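PDB 5V8K: p800 reaction center core protein from Heliobacterium modesticaldum, which forms the core of a homodimeric photosynthetic reaction center, holding bacteriochlorophyll g antenna and electron-transfer pigments and helping to bind a [4Fe-4S] cluster. Local coordinates for residues P395-R398 against M399-S403; H311-Q314 against K315-A319. All blocks are in the same frame, centred on the assembly; numbering follows the deposited sequence.

In the fold
The two contacts lie on neighbouring helices, their centres about 11 Å apart: interaction 2 is the start of helix 311-344, and interaction 1 covers the last turns of helix 376-401 and the residues just after it. They meet directly. The amide NE2 of Q314 is 2.8 Å from O of F401, a probable hydrogen bond, and CE2 of F317 comes to 3.4 Å from CD2 of W397. CD2 of L318 packs 3.6 Å from CG of R398. Both contacts line bacteriochlorophyll g sites through W397 and F317, and both reach the second subunit. The side chain of R398 lies about 10 Å from that of C433, a ligand of the [4Fe-4S] cluster.

Interaction 1 (P395-R398 against M399-S403); sequences PMWR and MVFFS. With GBF (Bacteriochlorophyll g), chain T.
With chi1 near -73° in both W397 and F401, each CG sits beside its own backbone N, and the two rings, one helical turn apart, lie alongside each other. Their planes differ by only 9°, yet they meet rim to rim: CE3 of W397 is 3.6 Å from CE2 of F401, and neither ring covers the other. One indole face takes the bacteriochlorophyll methyl CMB over its centre, 3.2 Å from CE2 of W397. An alanine in place of W397 would probably leave that methyl without its flat support and the F401 ring freer to turn. One residue further along, CG of R398 lies over the F402 face, a CH-pi contact 4.2 Å from the ring centroid. F402 N donates to O of R398 at 2.8 Å, in the helical pattern, and OG of S403 turns back to O of M399 at 2.9 Å. The R398 guanidinium lies at the subunit interface: NH1 hydrogen-bonds 8(1)-OH-chlorophyll aF, and NH2 hydrogen-bonds O of S545 and salt-bridges E548, both of the second subunit. Helix 311-344 packs against W397, R398 and F402; M396, M399 and V400 face helix 258-291, while P395, R398, M399 and S403 touch helix 437-447.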
ATOM      1  N   PRO A 395     -18.594   6.129   8.146  1.00 41.61           N
ATOM      2  CA  PRO A 395     -19.346   5.498   7.046  1.00 37.53           C
ATOM      3  C   PRO A 395     -20.570   4.707   7.515  1.00 38.26           C
ATOM      4  O   PRO A 395     -21.565   4.648   6.780  1.00 40.99           O
ATOM      5  CB  PRO A 395     -18.317   4.586   6.350  1.00 36.38           C
ATOM      6  CG  PRO A 395     -17.168   4.445   7.294  1.00 35.62           C
ATOM      7  CD  PRO A 395     -17.194   5.698   8.185  1.00 36.18           C
ATOM      8  N   MET A 396     -20.554   4.148   8.728  1.00 38.07           N
ATOM      9  CA  MET A 396     -21.694   3.368   9.212  1.00 39.82           C
ATOM     10  C   MET A 396     -22.932   4.240   9.403  1.00 41.54           C
ATOM     11  O   MET A 396     -24.045   3.856   9.017  1.00 41.04           O
ATOM     12  CB  MET A 396     -21.342   2.652  10.516  1.00 38.60           C
ATOM     13  CG  MET A 396     -20.218   1.654  10.360  1.00 39.62           C
ATOM     14  SD  MET A 396     -19.742   0.828  11.899  1.00 38.56           S
ATOM     15  CE  MET A 396     -21.200  -0.138  12.089  1.00 39.11           C
ATOM     16  N   TRP A 397     -22.768   5.411  10.020  1.00 39.41           N
ATOM     17  CA  TRP A 397     -23.935   6.254  10.220  1.00 40.84           C
ATOM     18  C   TRP A 397     -24.373   6.937   8.928  1.00 44.33           C
ATOM     19  O   TRP A 397     -25.552   7.274   8.790  1.00 42.57           O
ATOM     20  CB  TRP A 397     -23.702   7.269  11.332  1.00 41.30           C
ATOM     21  CG  TRP A 397     -23.717   6.611  12.684  1.00 41.39           C
ATOM     22  CD1 TRP A 397     -22.645   6.417  13.509  1.00 40.60           C
ATOM     23  CD2 TRP A 397     -24.851   6.051  13.369  1.00 42.43           C
ATOM     24  NE1 TRP A 397     -23.036   5.799  14.657  1.00 41.08           N
ATOM     25  CE2 TRP A 397     -24.387   5.566  14.611  1.00 42.69           C
ATOM     26  CE3 TRP A 397     -26.210   5.921  13.063  1.00 43.61           C
ATOM     27  CZ2 TRP A 397     -25.224   4.919  15.532  1.00 43.09           C
ATOM     28  CZ3 TRP A 397     -27.056   5.303  14.006  1.00 46.34           C
ATOM     29  CH2 TRP A 397     -26.547   4.805  15.220  1.00 44.24           C
ATOM     30  N   ARG A 398     -23.485   7.040   7.941  1.00 41.51           N
ATOM     31  CA  ARG A 398     -23.909   7.513   6.626  1.00 41.47           C
ATOM     32  C   ARG A 398     -24.756   6.467   5.882  1.00 41.77           C
ATOM     33  O   ARG A 398     -25.717   6.831   5.193  1.00 42.84           O
ATOM     34  CB  ARG A 398     -22.676   7.926   5.816  1.00 40.47           C
ATOM     35  CG  ARG A 398     -21.997   9.228   6.341  1.00 40.54           C
ATOM     36  CD  ARG A 398     -20.671   9.454   5.658  1.00 39.48           C
ATOM     37  NE  ARG A 398     -20.815   9.821   4.255  1.00 39.74           N
ATOM     38  CZ  ARG A 398     -19.806  10.267   3.507  1.00 44.88           C
ATOM     39  NH1 ARG A 398     -18.612  10.403   4.050  1.00 39.20           N
ATOM     40  NH2 ARG A 398     -19.986  10.648   2.238  1.00 39.55           N
ATOM     41  N   MET A 399     -24.421   5.168   6.004  1.00 41.26           N
ATOM     42  CA  MET A 399     -25.296   4.093   5.525  1.00 41.70           C
ATOM     43  C   MET A 399     -26.703   4.278   6.043  1.00 44.44           C
ATOM     44  O   MET A 399     -27.679   4.205   5.285  1.00 44.17           O
ATOM     45  CB  MET A 399     -24.784   2.707   5.977  1.00 41.23           C
ATOM     46  CG  MET A 399     -23.715   2.072   5.138  1.00 39.60           C
ATOM     47  SD  MET A 399     -23.426   0.296   5.597  1.00 39.69           S
ATOM     48  CE  MET A 399     -22.528   0.360   7.132  1.00 38.30           C
ATOM     49  N   VAL A 400     -26.814   4.535   7.346  1.00 42.98           N
ATOM     50  CA  VAL A 400     -28.106   4.598   8.019  1.00 44.43           C
ATOM     51  C   VAL A 400     -28.899   5.830   7.594  1.00 45.73           C
ATOM     52  O   VAL A 400     -30.102   5.738   7.338  1.00 47.02           O
ATOM     53  CB  VAL A 400     -27.899   4.568   9.540  1.00 48.44           C
ATOM     54  CG1 VAL A 400     -29.227   4.776  10.264  1.00 47.76           C
ATOM     55  CG2 VAL A 400     -27.247   3.254   9.952  1.00 43.38           C
ATOM     56  N   PHE A 401     -28.255   7.010   7.536  1.00 43.17           N
ATOM     57  CA  PHE A 401     -28.983   8.279   7.448  1.00 44.56           C
ATOM     58  C   PHE A 401     -28.741   9.104   6.180  1.00 45.14           C
ATOM     59  O   PHE A 401     -29.517  10.042   5.923  1.00 45.98           O
ATOM     60  CB  PHE A 401     -28.653   9.162   8.663  1.00 44.80           C
ATOM     61  CG  PHE A 401     -29.258   8.685   9.950  1.00 45.45           C
ATOM     62  CD1 PHE A 401     -30.622   8.435  10.051  1.00 46.91           C
ATOM     63  CD2 PHE A 401     -28.466   8.489  11.060  1.00 44.70           C
ATOM     64  CE1 PHE A 401     -31.199   7.999  11.252  1.00 47.63           C
ATOM     65  CE2 PHE A 401     -29.015   8.045  12.265  1.00 45.38           C
ATOM     66  CZ  PHE A 401     -30.384   7.784  12.362  1.00 50.71           C
ATOM     67  N   PHE A 402     -27.725   8.785   5.378  1.00 50.32           N
ATOM     68  CA  PHE A 402     -27.405   9.530   4.167  1.00 50.34           C
ATOM     69  C   PHE A 402     -27.732   8.799   2.861  1.00 50.35           C
ATOM     70  O   PHE A 402     -27.345   9.277   1.789  1.00 50.25           O
ATOM     71  CB  PHE A 402     -25.914   9.891   4.147  1.00 48.98           C
ATOM     72  CG  PHE A 402     -25.511  11.000   5.095  1.00 50.44           C
ATOM     73  CD1 PHE A 402     -25.832  10.951   6.444  1.00 52.05           C
ATOM     74  CD2 PHE A 402     -24.725  12.050   4.641  1.00 49.04           C
ATOM     75  CE1 PHE A 402     -25.425  11.960   7.299  1.00 53.16           C
ATOM     76  CE2 PHE A 402     -24.309  13.042   5.500  1.00 49.29           C
ATOM     77  CZ  PHE A 402     -24.652  12.995   6.832  1.00 53.36           C
ATOM     78  N   SER A 403     -28.394   7.650   2.905  1.00 47.00           N
ATOM     79  CA  SER A 403     -28.443   6.795   1.725  1.00 50.39           C
ATOM     80  C   SER A 403     -29.630   7.080   0.813  1.00 51.40           C
ATOM     81  O   SER A 403     -29.652   6.606  -0.321  1.00 48.29           O
ATOM     82  CB  SER A 403     -28.440   5.322   2.154  1.00 50.13           C
ATOM     83  OG  SER A 403     -27.126   4.956   2.568  1.00 49.66           O
TER
HETATM   84 MG   GBF T1018     -27.677  -0.840  15.989  1.00 53.50          MG
HETATM   85  CHA GBF T1018     -31.058  -0.914  15.051  1.00 48.29           C
HETATM   86  CHB GBF T1018     -27.081   1.191  13.450  1.00 44.24           C
HETATM   87  CHC GBF T1018     -24.618  -0.481  17.454  1.00 47.60           C
HETATM   88  CHD GBF T1018     -28.622  -2.997  18.748  1.00 48.78           C
HETATM   89  NA  GBF T1018     -28.803  -0.034  14.577  1.00 58.43           N
HETATM   90  C1A GBF T1018     -30.104  -0.064  14.282  1.00 47.25           C
HETATM   91  C2A GBF T1018     -30.660   0.872  13.268  1.00 48.02           C
HETATM   92  C3A GBF T1018     -29.339   1.060  12.512  1.00 56.40           C
HETATM   93  C4A GBF T1018     -28.348   0.714  13.578  1.00 45.41           C
HETATM   94  CMA GBF T1018     -29.171   0.129  11.315  1.00 50.85           C
HETATM   95  CAA GBF T1018     -31.304   2.128  13.902  1.00 49.73           C
HETATM   96  CBA GBF T1018     -30.307   3.064  14.584  1.00 50.97           C
HETATM   97  CGA GBF T1018     -31.047   4.289  15.077  1.00 66.88           C
HETATM   98  O1A GBF T1018     -31.800   4.898  14.322  1.00 67.03           O
HETATM   99  O2A GBF T1018     -30.401   5.018  16.153  1.00 76.92           O
HETATM  100  NB  GBF T1018     -26.087   0.381  15.595  1.00 43.67           N
HETATM  101  C1B GBF T1018     -25.951   1.030  14.414  1.00 43.32           C
HETATM  102  C2B GBF T1018     -24.712   1.626  14.397  1.00 47.61           C
HETATM  103  C3B GBF T1018     -24.038   1.174  15.518  1.00 45.27           C
HETATM  104  C4B GBF T1018     -24.900   0.279  16.195  1.00 50.78           C
HETATM  105  CMB GBF T1018     -24.208   2.593  13.348  1.00 41.87           C
HETATM  106  CAB GBF T1018     -22.684   1.665  15.806  1.00 46.30           C
HETATM  107  CBB GBF T1018     -22.017   1.602  16.937  1.00 48.98           C
HETATM  108  NC  GBF T1018     -26.854  -1.572  17.715  1.00 51.99           N
HETATM  109  C1C GBF T1018     -25.607  -1.364  18.128  1.00 48.56           C
HETATM  110  C2C GBF T1018     -24.974  -2.029  19.301  1.00 48.31           C
HETATM  111  C3C GBF T1018     -26.253  -2.659  19.590  1.00 51.55           C
HETATM  112  C4C GBF T1018     -27.273  -2.426  18.677  1.00 50.30           C
HETATM  113  CMC GBF T1018     -23.955  -3.082  18.794  1.00 45.78           C
HETATM  114  CAC GBF T1018     -26.398  -3.546  20.760  1.00 52.30           C
HETATM  115  CBC GBF T1018     -25.249  -3.754  21.716  1.00 50.91           C
HETATM  116  ND  GBF T1018     -29.298  -1.731  16.800  1.00 53.26           N
HETATM  117  C1D GBF T1018     -29.641  -2.566  17.779  1.00 51.36           C
HETATM  118  C2D GBF T1018     -31.161  -3.119  17.917  1.00 55.09           C
HETATM  119  C3D GBF T1018     -31.536  -2.364  16.801  1.00 53.92           C
HETATM  120  C4D GBF T1018     -30.523  -1.595  16.150  1.00 47.82           C
HETATM  121  CMD GBF T1018     -31.887  -4.018  18.849  1.00 57.40           C
HETATM  122  CAD GBF T1018     -32.813  -2.047  16.123  1.00 51.71           C
HETATM  123  OBD GBF T1018     -33.968  -2.587  16.174  1.00 56.37           O
HETATM  124  CBD GBF T1018     -32.502  -1.214  14.905  1.00 52.50           C
HETATM  125  CGD GBF T1018     -32.700  -1.927  13.599  1.00 55.74           C
HETATM  126  O1D GBF T1018     -31.820  -2.577  13.059  1.00 54.41           O
HETATM  127  O2D GBF T1018     -33.961  -1.892  12.922  1.00 57.12           O
HETATM  128  CED GBF T1018     -34.404  -3.144  12.400  1.00 62.52           C
HETATM  129  C1  GBF T1018     -30.647   6.391  16.441  1.00 79.34           C
HETATM  130  C2  GBF T1018     -29.381   6.910  17.075  1.00 78.85           C
HETATM  131  C3  GBF T1018     -29.073   6.673  18.360  1.00 79.22           C
HETATM  132  C4  GBF T1018     -29.989   5.889  19.251  1.00 78.81           C
HETATM  133  C5  GBF T1018     -27.774   7.205  18.925  1.00 79.14           C

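Interaction 2 (H311-Q314 against K315-A319); sequences HEFQ and KKFLA
F313 and F317, one turn apart near the start of a helix, form the closely packed aromatic side of this contact. Both side chains have CG anti to the backbone N (chi1 170° and -174°), which sends the rings off the helix in the same direction. The planes are 17° apart but slid so far that the rings barely overlap, with CZ of F313 3.9 Å from CD1 of F317. What lies over the F313 ring is instead the CB of F317, 4.2 Å from the ring centroid and displaced toward the rim, a CH-pi contact. Beneath them the backbone bond from F317 N to O of F313 measures 2.9 Å.

H311 and Q314 add a polar grip: ND1 of H311 donates to OE1 of Q314 at 2.9 Å, almost straight and in the imidazole plane. With H311 NE2 bonded to T410 and Q314 NE2 to the carbonyls of F401 and V405, both flat groups are held against rotation at each end.

The exposed side is looser. The E312 chain bends at chi2, and its OE1 makes a long salt bridge of 3.3 Å to NZ of K315. K316 runs out extended, its CE 4.0 Å from CG of E312, and its ammonium stays well short of the carboxylate. K315 also makes a cation-pi contact with W555 of the second subunit, which packs on E312 and K316 too.

The two rings meet helix 376-401 edge-to-face, F313 through F401 and F317 through W397, and F317 also touches a bacteriochlorophyll g, whose pocket it helps to line. H311, Q314 and K315 rest on P407 of helix 407-411, and L318 packs on F402 and on V552 of the second subunit.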
ATOM      1  N   HIS A 311     -31.697  17.595   7.056  1.00 55.24           N
ATOM      2  CA  HIS A 311     -30.286  17.901   6.826  1.00 53.57           C
ATOM      3  C   HIS A 311     -29.611  18.480   8.053  1.00 52.91           C
ATOM      4  O   HIS A 311     -28.404  18.275   8.240  1.00 51.31           O
ATOM      5  CB  HIS A 311     -30.107  18.871   5.673  1.00 54.04           C
ATOM      6  CG  HIS A 311     -30.568  18.343   4.352  1.00 57.66           C
ATOM      7  ND1 HIS A 311     -30.501  17.009   4.009  1.00 53.99           N
ATOM      8  CD2 HIS A 311     -31.086  18.983   3.279  1.00 55.97           C
ATOM      9  CE1 HIS A 311     -30.986  16.852   2.786  1.00 55.39           C
ATOM     10  NE2 HIS A 311     -31.336  18.036   2.322  1.00 56.14           N
ATOM     11  N   GLU A 312     -30.341  19.165   8.924  1.00 61.68           N
ATOM     12  CA  GLU A 312     -29.681  19.654  10.124  1.00 62.03           C
ATOM     13  C   GLU A 312     -29.391  18.504  11.094  1.00 60.25           C
ATOM     14  O   GLU A 312     -28.332  18.477  11.715  1.00 59.03           O
ATOM     15  CB  GLU A 312     -30.508  20.751  10.778  1.00 63.00           C
ATOM     16  CG  GLU A 312     -29.667  22.007  11.171  1.00 73.61           C
ATOM     17  CD  GLU A 312     -28.980  22.763   9.967  1.00 75.19           C
ATOM     18  OE1 GLU A 312     -29.338  22.514   8.779  1.00 77.44           O
ATOM     19  OE2 GLU A 312     -28.077  23.620  10.221  1.00 69.78           O
ATOM     20  N   PHE A 313     -30.308  17.541  11.233  1.00 53.69           N
ATOM     21  CA  PHE A 313     -30.000  16.372  12.043  1.00 52.89           C
ATOM     22  C   PHE A 313     -28.792  15.618  11.488  1.00 50.96           C
ATOM     23  O   PHE A 313     -27.897  15.242  12.239  1.00 49.86           O
ATOM     24  CB  PHE A 313     -31.202  15.426  12.142  1.00 54.11           C
ATOM     25  CG  PHE A 313     -30.846  14.116  12.761  1.00 53.33           C
ATOM     26  CD1 PHE A 313     -30.351  13.090  11.968  1.00 52.86           C
ATOM     27  CD2 PHE A 313     -30.940  13.920  14.128  1.00 53.76           C
ATOM     28  CE1 PHE A 313     -29.966  11.868  12.520  1.00 51.60           C
ATOM     29  CE2 PHE A 313     -30.561  12.700  14.699  1.00 53.14           C
ATOM     30  CZ  PHE A 313     -30.080  11.671  13.885  1.00 53.34           C
ATOM     31  N   GLN A 314     -28.730  15.440  10.172  1.00 49.05           N
ATOM     32  CA  GLN A 314     -27.644  14.701   9.548  1.00 47.43           C
ATOM     33  C   GLN A 314     -26.278  15.314   9.843  1.00 49.08           C
ATOM     34  O   GLN A 314     -25.303  14.593  10.137  1.00 44.74           O
ATOM     35  CB  GLN A 314     -27.896  14.642   8.050  1.00 47.73           C
ATOM     36  CG  GLN A 314     -29.041  13.738   7.686  1.00 48.88           C
ATOM     37  CD  GLN A 314     -29.420  13.873   6.237  1.00 49.56           C
ATOM     38  OE1 GLN A 314     -29.362  14.977   5.655  1.00 49.94           O
ATOM     39  NE2 GLN A 314     -29.813  12.762   5.636  1.00 49.90           N
ATOM     40  N   LYS A 315     -26.170  16.638   9.728  1.00 52.18           N
ATOM     41  CA  LYS A 315     -24.884  17.296   9.958  1.00 51.10           C
ATOM     42  C   LYS A 315     -24.511  17.279  11.434  1.00 50.84           C
ATOM     43  O   LYS A 315     -23.361  17.004  11.777  1.00 49.80           O
ATOM     44  CB  LYS A 315     -24.903  18.727   9.437  1.00 51.88           C
ATOM     45  CG  LYS A 315     -25.191  18.863   7.957  1.00 55.16           C
ATOM     46  CD  LYS A 315     -24.763  20.210   7.449  1.00 58.79           C
ATOM     47  CE  LYS A 315     -25.640  20.750   6.371  1.00 60.21           C
ATOM     48  NZ  LYS A 315     -26.809  21.473   6.929  1.00 62.87           N
ATOM     49  N   LYS A 316     -25.457  17.597  12.320  1.00 48.69           N
ATOM     50  CA  LYS A 316     -25.167  17.598  13.750  1.00 48.72           C
ATOM     51  C   LYS A 316     -24.737  16.210  14.209  1.00 47.72           C
ATOM     52  O   LYS A 316     -23.764  16.058  14.954  1.00 46.87           O
ATOM     53  CB  LYS A 316     -26.394  18.031  14.554  1.00 50.55           C
ATOM     54  CG  LYS A 316     -26.926  19.400  14.243  1.00 55.37           C
ATOM     55  CD  LYS A 316     -27.802  19.900  15.378  1.00 57.73           C
ATOM     56  CE  LYS A 316     -28.618  21.124  14.980  1.00 62.85           C
ATOM     57  NZ  LYS A 316     -29.712  21.347  16.011  1.00 66.83           N
ATOM     58  N   PHE A 317     -25.484  15.191  13.793  1.00 50.14           N
ATOM     59  CA  PHE A 317     -25.195  13.837  14.222  1.00 49.48           C
ATOM     60  C   PHE A 317     -23.878  13.343  13.643  1.00 49.59           C
ATOM     61  O   PHE A 317     -23.032  12.811  14.370  1.00 46.95           O
ATOM     62  CB  PHE A 317     -26.337  12.912  13.831  1.00 50.40           C
ATOM     63  CG  PHE A 317     -26.175  11.548  14.364  1.00 53.26           C
ATOM     64  CD1 PHE A 317     -26.629  11.220  15.621  1.00 54.04           C
ATOM     65  CD2 PHE A 317     -25.530  10.590  13.621  1.00 53.42           C
ATOM     66  CE1 PHE A 317     -26.449   9.927  16.116  1.00 57.18           C
ATOM     67  CE2 PHE A 317     -25.341   9.318  14.118  1.00 49.87           C
ATOM     68  CZ  PHE A 317     -25.803   8.997  15.363  1.00 50.59           C
ATOM     69  N   LEU A 318     -23.681  13.485  12.333  1.00 44.80           N
ATOM     70  CA  LEU A 318     -22.412  13.017  11.794  1.00 46.07           C
ATOM     71  C   LEU A 318     -21.244  13.834  12.321  1.00 42.49           C
ATOM     72  O   LEU A 318     -20.173  13.278  12.545  1.00 42.16           O
ATOM     73  CB  LEU A 318     -22.409  13.026  10.272  1.00 43.11           C
ATOM     74  CG  LEU A 318     -21.321  12.146   9.667  1.00 48.50           C
ATOM     75  CD1 LEU A 318     -21.551  10.697  10.007  1.00 42.52           C
ATOM     76  CD2 LEU A 318     -21.231  12.295   8.127  1.00 49.71           C
ATOM     77  N   ALA A 319     -21.432  15.140  12.561  1.00 43.39           N
ATOM     78  CA  ALA A 319     -20.345  15.925  13.128  1.00 42.80           C
ATOM     79  C   ALA A 319     -19.976  15.424  14.509  1.00 42.64           C
ATOM     80  O   ALA A 319     -18.817  15.504  14.916  1.00 41.81           O
ATOM     81  CB  ALA A 319     -20.724  17.427  13.190  1.00 43.90           C
TER